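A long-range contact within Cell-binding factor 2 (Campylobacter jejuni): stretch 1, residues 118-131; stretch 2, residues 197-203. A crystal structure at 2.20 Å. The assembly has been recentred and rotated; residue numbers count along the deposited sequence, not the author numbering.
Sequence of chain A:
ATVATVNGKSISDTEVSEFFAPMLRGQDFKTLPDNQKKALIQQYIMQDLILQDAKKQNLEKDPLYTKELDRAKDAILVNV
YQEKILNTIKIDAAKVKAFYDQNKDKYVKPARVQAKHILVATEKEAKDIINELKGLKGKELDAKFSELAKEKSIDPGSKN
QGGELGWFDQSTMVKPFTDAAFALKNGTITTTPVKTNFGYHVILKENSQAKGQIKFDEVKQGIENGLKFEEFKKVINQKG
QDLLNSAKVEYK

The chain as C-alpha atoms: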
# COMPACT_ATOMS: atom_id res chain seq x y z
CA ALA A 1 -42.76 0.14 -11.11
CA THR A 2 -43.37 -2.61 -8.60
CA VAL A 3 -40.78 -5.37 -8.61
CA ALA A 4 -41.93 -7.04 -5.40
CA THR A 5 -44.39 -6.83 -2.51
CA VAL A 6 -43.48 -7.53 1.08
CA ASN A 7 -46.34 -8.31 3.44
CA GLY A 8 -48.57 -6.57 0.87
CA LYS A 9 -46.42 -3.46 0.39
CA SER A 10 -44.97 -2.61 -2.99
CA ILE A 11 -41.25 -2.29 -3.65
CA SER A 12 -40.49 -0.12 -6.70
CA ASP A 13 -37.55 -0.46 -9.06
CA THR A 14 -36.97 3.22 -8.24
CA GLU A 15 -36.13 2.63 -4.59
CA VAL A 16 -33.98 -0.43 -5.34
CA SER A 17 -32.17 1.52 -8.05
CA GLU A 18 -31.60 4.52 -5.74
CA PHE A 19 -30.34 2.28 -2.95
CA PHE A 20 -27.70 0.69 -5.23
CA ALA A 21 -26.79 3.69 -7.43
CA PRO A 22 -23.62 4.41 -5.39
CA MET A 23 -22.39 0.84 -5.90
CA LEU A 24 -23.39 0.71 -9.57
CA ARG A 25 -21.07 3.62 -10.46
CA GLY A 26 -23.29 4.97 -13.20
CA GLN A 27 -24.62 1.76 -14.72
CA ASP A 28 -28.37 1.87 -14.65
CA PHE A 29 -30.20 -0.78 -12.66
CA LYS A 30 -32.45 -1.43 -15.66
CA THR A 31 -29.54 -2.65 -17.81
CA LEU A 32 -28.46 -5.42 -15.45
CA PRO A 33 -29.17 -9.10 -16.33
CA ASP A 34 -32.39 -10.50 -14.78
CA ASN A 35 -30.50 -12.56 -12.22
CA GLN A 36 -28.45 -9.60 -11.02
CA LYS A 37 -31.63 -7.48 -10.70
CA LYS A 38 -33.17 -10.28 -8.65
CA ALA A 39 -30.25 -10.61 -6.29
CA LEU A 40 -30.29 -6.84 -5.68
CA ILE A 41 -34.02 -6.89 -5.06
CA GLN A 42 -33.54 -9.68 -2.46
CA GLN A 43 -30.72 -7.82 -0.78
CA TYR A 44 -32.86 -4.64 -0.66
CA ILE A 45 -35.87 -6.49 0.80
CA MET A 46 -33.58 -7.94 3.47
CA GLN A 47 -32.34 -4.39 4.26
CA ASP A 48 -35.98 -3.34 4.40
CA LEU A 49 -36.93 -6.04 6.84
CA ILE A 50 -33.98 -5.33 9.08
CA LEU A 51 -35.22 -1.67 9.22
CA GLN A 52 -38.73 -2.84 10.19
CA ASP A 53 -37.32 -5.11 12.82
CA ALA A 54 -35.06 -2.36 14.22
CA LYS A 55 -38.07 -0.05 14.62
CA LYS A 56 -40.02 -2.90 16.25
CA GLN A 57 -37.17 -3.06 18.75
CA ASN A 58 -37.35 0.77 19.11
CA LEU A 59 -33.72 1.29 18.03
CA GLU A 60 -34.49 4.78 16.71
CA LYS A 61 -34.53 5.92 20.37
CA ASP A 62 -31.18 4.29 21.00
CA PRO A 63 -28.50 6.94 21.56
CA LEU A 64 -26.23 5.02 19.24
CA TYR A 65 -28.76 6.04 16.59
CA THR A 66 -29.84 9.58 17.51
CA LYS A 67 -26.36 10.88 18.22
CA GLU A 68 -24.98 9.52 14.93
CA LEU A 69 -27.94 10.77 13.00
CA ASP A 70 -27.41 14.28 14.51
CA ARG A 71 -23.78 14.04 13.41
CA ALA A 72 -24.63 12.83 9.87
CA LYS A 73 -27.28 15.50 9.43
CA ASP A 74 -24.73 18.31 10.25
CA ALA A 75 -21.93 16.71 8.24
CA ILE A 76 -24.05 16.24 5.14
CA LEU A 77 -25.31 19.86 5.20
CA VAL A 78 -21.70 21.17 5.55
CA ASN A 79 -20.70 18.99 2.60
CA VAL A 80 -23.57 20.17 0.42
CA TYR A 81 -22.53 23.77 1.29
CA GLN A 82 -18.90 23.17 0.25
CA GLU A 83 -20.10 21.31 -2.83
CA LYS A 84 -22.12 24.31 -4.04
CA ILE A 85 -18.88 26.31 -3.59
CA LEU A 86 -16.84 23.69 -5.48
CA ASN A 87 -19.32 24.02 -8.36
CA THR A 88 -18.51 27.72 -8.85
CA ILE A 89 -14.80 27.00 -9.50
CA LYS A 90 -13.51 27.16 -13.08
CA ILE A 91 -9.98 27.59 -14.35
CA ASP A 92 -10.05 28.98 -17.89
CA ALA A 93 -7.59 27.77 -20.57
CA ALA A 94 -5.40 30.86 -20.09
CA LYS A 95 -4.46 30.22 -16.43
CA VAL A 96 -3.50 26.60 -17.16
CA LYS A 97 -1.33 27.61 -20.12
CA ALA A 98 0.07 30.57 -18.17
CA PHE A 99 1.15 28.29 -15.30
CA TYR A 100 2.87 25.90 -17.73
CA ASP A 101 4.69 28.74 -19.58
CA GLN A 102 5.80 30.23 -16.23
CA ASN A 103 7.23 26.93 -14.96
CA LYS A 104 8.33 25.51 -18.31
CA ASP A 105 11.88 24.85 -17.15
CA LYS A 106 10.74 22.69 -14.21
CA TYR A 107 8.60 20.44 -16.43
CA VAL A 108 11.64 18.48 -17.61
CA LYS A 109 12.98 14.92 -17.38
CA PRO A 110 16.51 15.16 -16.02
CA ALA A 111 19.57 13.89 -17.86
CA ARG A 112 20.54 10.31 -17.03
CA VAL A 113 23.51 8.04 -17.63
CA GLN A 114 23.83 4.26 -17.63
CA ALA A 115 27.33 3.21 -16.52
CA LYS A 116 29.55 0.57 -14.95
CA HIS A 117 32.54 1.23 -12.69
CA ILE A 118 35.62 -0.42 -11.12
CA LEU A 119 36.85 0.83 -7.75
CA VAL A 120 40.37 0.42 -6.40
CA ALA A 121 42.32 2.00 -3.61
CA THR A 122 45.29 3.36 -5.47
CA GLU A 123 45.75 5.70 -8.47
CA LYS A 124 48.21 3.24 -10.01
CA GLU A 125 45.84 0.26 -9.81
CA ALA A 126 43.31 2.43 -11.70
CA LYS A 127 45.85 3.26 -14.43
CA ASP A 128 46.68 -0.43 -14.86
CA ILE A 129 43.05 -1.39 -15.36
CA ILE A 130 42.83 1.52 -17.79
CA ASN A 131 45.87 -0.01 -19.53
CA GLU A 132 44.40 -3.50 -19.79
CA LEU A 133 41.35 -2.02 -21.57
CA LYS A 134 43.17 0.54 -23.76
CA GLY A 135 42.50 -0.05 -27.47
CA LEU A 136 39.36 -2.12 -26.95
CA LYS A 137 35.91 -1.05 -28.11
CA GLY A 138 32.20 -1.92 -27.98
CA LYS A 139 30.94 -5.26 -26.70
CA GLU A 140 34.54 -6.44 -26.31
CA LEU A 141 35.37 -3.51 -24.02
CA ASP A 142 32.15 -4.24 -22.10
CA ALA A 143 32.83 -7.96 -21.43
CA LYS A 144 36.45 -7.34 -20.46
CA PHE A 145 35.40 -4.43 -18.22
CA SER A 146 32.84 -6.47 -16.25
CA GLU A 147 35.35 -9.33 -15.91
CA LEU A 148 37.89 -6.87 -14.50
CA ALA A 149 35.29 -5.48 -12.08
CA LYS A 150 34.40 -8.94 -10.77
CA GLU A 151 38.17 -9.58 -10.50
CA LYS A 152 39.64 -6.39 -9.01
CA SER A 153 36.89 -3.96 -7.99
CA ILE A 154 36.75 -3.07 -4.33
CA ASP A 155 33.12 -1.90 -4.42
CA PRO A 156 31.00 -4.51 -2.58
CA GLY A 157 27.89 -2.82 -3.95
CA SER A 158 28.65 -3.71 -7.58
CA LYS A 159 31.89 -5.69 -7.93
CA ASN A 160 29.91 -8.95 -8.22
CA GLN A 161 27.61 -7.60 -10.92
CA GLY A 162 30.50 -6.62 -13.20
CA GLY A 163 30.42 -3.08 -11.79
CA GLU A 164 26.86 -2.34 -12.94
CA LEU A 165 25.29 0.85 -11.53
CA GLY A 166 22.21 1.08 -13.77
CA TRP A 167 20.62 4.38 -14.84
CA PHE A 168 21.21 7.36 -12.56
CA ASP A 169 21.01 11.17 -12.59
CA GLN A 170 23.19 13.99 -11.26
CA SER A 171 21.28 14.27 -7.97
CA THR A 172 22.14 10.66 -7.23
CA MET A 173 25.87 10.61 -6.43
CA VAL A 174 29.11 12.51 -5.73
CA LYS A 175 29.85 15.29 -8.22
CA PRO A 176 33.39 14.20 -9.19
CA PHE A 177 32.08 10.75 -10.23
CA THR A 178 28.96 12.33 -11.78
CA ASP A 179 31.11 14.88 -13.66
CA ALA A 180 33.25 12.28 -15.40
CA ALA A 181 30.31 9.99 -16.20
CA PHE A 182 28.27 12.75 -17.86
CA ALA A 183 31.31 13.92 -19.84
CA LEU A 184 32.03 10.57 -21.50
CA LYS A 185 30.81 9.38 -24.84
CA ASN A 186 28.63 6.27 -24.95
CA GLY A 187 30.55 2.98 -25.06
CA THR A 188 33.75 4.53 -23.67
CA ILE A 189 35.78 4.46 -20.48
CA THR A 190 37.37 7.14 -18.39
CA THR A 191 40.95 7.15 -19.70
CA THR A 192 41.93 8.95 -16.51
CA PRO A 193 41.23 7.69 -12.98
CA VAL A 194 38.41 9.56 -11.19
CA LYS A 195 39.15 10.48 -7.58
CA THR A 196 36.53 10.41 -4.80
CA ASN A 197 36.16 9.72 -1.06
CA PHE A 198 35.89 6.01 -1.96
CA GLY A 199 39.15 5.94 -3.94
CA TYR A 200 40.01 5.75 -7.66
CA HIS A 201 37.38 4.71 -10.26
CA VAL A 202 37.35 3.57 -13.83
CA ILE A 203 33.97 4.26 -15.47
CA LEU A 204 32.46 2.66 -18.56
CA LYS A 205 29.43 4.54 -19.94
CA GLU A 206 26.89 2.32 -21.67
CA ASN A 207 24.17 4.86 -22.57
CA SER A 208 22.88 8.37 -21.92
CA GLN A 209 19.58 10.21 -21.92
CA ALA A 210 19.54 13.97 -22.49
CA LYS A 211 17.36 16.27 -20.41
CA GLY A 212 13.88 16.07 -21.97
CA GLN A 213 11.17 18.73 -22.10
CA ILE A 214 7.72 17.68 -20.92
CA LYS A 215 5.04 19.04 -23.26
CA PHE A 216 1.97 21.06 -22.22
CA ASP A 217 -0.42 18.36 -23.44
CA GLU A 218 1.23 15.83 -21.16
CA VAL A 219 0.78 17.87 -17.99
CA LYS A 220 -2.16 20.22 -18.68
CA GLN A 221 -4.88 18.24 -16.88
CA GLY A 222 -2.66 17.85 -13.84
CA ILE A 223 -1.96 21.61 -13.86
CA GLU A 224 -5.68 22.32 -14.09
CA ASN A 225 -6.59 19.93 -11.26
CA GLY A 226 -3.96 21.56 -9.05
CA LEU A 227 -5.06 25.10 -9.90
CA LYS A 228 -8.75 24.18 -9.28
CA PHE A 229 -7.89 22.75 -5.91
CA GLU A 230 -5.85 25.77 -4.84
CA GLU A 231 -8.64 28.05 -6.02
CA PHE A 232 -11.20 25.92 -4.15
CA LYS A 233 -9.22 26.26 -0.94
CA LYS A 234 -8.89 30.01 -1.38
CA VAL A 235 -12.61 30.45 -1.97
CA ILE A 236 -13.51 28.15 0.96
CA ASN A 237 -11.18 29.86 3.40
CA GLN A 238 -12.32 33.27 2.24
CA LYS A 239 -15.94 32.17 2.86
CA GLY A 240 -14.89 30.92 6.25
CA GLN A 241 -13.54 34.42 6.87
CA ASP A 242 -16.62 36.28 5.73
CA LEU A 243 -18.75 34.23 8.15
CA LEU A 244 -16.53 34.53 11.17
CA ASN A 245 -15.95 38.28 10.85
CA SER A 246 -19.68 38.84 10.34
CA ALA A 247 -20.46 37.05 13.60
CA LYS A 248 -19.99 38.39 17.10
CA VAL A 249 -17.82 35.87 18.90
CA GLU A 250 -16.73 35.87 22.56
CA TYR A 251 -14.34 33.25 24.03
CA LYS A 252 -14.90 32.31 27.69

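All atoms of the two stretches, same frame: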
# COMPACT_ATOMS: atom_id res chain seq x y z
N ILE A 118 34.69 0.41 -11.90
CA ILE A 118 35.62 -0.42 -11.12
C ILE A 118 36.27 0.46 -10.07
O ILE A 118 36.76 1.52 -10.38
CB ILE A 118 36.73 -0.99 -12.03
CG1 ILE A 118 36.15 -2.01 -13.01
CG2 ILE A 118 37.85 -1.60 -11.21
CD1 ILE A 118 37.12 -2.47 -14.06
N LEU A 119 36.27 0.02 -8.81
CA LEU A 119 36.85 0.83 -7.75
C LEU A 119 38.09 0.15 -7.18
O LEU A 119 38.11 -1.07 -7.00
CB LEU A 119 35.82 1.13 -6.64
CG LEU A 119 36.29 1.78 -5.33
CD1 LEU A 119 36.91 3.15 -5.58
CD2 LEU A 119 35.12 1.93 -4.34
N VAL A 120 39.13 0.93 -6.96
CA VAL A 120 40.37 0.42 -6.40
C VAL A 120 40.95 1.52 -5.54
O VAL A 120 40.49 2.66 -5.58
CB VAL A 120 41.38 0.07 -7.51
CG1 VAL A 120 40.90 -1.13 -8.34
CG2 VAL A 120 41.65 1.29 -8.40
N ALA A 121 41.99 1.19 -4.77
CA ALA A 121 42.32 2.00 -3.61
C ALA A 121 43.42 2.98 -3.97
O ALA A 121 43.68 3.94 -3.24
CB ALA A 121 42.77 1.08 -2.43
N THR A 122 44.01 2.78 -5.13
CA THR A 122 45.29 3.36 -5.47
C THR A 122 45.27 3.86 -6.92
O THR A 122 44.76 3.18 -7.81
CB THR A 122 46.41 2.31 -5.28
OG1 THR A 122 47.07 2.53 -4.03
CG2 THR A 122 47.40 2.33 -6.42
N GLU A 123 45.77 5.08 -7.14
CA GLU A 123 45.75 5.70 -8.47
C GLU A 123 46.37 4.78 -9.52
O GLU A 123 45.88 4.70 -10.66
CB GLU A 123 46.49 7.04 -8.45
CG GLU A 123 46.53 7.74 -9.83
CD GLU A 123 47.58 8.84 -9.93
OE1 GLU A 123 48.37 9.03 -8.98
OE2 GLU A 123 47.63 9.52 -10.97
N LYS A 124 47.42 4.07 -9.11
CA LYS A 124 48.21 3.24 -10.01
C LYS A 124 47.48 1.96 -10.42
O LYS A 124 47.58 1.51 -11.56
CB LYS A 124 49.59 2.92 -9.39
CG LYS A 124 50.13 1.54 -9.72
N GLU A 125 46.72 1.39 -9.48
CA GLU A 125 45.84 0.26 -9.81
C GLU A 125 44.81 0.68 -10.88
O GLU A 125 44.56 -0.06 -11.83
CB GLU A 125 45.11 -0.25 -8.57
CG GLU A 125 45.98 -1.02 -7.58
CD GLU A 125 45.32 -1.13 -6.21
OE1 GLU A 125 44.90 -2.24 -5.84
OE2 GLU A 125 45.15 -0.09 -5.54
N ALA A 126 44.27 1.89 -10.74
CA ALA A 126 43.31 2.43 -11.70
C ALA A 126 43.91 2.66 -13.09
O ALA A 126 43.25 2.36 -14.09
CB ALA A 126 42.66 3.71 -11.16
N LYS A 127 45.16 3.11 -13.14
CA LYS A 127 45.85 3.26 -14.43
C LYS A 127 46.10 1.93 -15.12
O LYS A 127 46.00 1.82 -16.35
CB LYS A 127 47.17 4.02 -14.27
CG LYS A 127 47.01 5.50 -13.90
CD LYS A 127 48.28 6.28 -14.24
CE LYS A 127 48.27 7.64 -13.57
NZ LYS A 127 49.55 7.91 -12.85
N ASP A 128 46.39 0.90 -14.33
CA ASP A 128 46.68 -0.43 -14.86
C ASP A 128 45.43 -1.10 -15.43
O ASP A 128 45.51 -1.81 -16.43
CB ASP A 128 47.28 -1.35 -13.79
CG ASP A 128 48.76 -1.05 -13.51
OD1 ASP A 128 49.21 0.08 -13.80
OD2 ASP A 128 49.45 -1.95 -12.98
N ILE A 129 44.30 -0.96 -14.75
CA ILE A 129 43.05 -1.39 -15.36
C ILE A 129 42.84 -0.63 -16.66
O ILE A 129 42.56 -1.23 -17.70
CB ILE A 129 41.83 -1.22 -14.43
CG1 ILE A 129 41.84 -2.29 -13.34
CG2 ILE A 129 40.51 -1.28 -15.25
CD1 ILE A 129 41.39 -1.78 -11.99
N ILE A 130 43.03 0.69 -16.61
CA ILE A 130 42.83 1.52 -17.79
C ILE A 130 43.68 1.01 -18.96
O ILE A 130 43.17 0.78 -20.06
CB ILE A 130 43.14 3.00 -17.49
CG1 ILE A 130 41.94 3.63 -16.77
CG2 ILE A 130 43.43 3.75 -18.79
CD1 ILE A 130 42.21 5.01 -16.19
N ASN A 131 44.94 0.70 -18.64
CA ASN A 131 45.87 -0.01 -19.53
C ASN A 131 45.37 -1.31 -20.15
O ASN A 131 45.54 -1.54 -21.35
CB ASN A 131 47.15 -0.32 -18.77
CG ASN A 131 48.19 0.73 -18.96
OD1 ASN A 131 48.53 1.46 -18.03
ND2 ASN A 131 48.69 0.85 -20.20
N ASN A 197 36.03 10.24 -2.43
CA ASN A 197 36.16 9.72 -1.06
C ASN A 197 36.27 8.20 -0.94
O ASN A 197 36.69 7.68 0.10
CB ASN A 197 35.01 10.22 -0.18
N PHE A 198 35.83 7.47 -1.97
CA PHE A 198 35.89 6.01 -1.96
C PHE A 198 37.22 5.50 -2.54
O PHE A 198 37.58 4.34 -2.33
CB PHE A 198 34.73 5.39 -2.74
CG PHE A 198 33.37 5.67 -2.15
CD1 PHE A 198 32.73 4.71 -1.38
CD2 PHE A 198 32.68 6.84 -2.47
CE1 PHE A 198 31.45 4.94 -0.87
CE2 PHE A 198 31.40 7.08 -1.97
CZ PHE A 198 30.79 6.13 -1.17
N GLY A 199 37.92 6.36 -3.28
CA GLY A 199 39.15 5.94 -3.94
C GLY A 199 39.20 6.34 -5.40
O GLY A 199 38.70 7.41 -5.76
N TYR A 200 39.76 5.47 -6.24
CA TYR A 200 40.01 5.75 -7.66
C TYR A 200 39.14 4.86 -8.55
O TYR A 200 39.21 3.63 -8.46
CB TYR A 200 41.49 5.53 -8.00
CG TYR A 200 42.43 6.53 -7.36
CD1 TYR A 200 43.02 6.28 -6.12
CD2 TYR A 200 42.65 7.77 -7.95
CE1 TYR A 200 43.83 7.23 -5.50
CE2 TYR A 200 43.46 8.72 -7.33
CZ TYR A 200 44.04 8.45 -6.11
OH TYR A 200 44.83 9.41 -5.54
N HIS A 201 38.32 5.47 -9.42
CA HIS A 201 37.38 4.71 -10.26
C HIS A 201 37.79 4.69 -11.72
O HIS A 201 38.25 5.69 -12.26
CB HIS A 201 35.96 5.26 -10.18
CG HIS A 201 35.56 5.71 -8.81
ND1 HIS A 201 34.37 5.32 -8.22
CD2 HIS A 201 36.16 6.55 -7.94
CE1 HIS A 201 34.24 5.93 -7.06
NE2 HIS A 201 35.31 6.69 -6.86
N VAL A 202 37.49 3.59 -12.39
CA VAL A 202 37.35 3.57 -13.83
C VAL A 202 35.88 3.38 -14.21
O VAL A 202 35.23 2.42 -13.78
CB VAL A 202 38.21 2.44 -14.46
CG1 VAL A 202 38.15 2.50 -15.99
CG2 VAL A 202 39.67 2.53 -13.95
N ILE A 203 35.38 4.25 -15.08
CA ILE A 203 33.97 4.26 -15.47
C ILE A 203 33.81 3.86 -16.93
O ILE A 203 34.58 4.32 -17.80
CB ILE A 203 33.38 5.65 -15.29
CG1 ILE A 203 33.71 6.19 -13.89
CG2 ILE A 203 31.88 5.64 -15.56
CD1 ILE A 203 32.98 7.46 -13.55

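The two stretches join as neighbouring antiparallel strands, and the helix that follows the first strand folds back over one face of the pair. Four backbone hydrogen bonds set the register: Ile118 N to Val202 O (2.8 Å), Val202 N to Ile118 O (3.0 Å), Val120 N to Tyr200 O (3.1 Å) and Tyr200 N to Val120 O (3.0 Å). Because side chains alternate along a strand, Tyr200 and Val202 share the face covered by the helix, while Leu119 and His201 occupy the other.

Tyr200 is covered most. Its ring lies beneath the start of the helix, with Glu123 CB 3.7 Å from the centroid of the Tyr200 ring, a CH-pi contact over the face; a broad aromatic surface suits this aliphatic partner. Further along, Val202 fills the space between strand and helix: its CG2 lies 3.8 Å from Ile130 CG1 and 4.1 Å from Ile129 CG2. The small methyl of Ala126 lets the helix approach closely, its CB 3.8 Å from Tyr200 CB.

On the opposite face, Leu119 CD1 sits 4.0 Å from the centroid of the His201 ring, almost on its normal, while Leu119 CD2 reaches Phe198 CB at 3.8 Å. Gly199 suits the adjoining backbone: an ideal CB would clash with Val120 O at 2.8 Å, and its phi/psi angles themselves call for glycine.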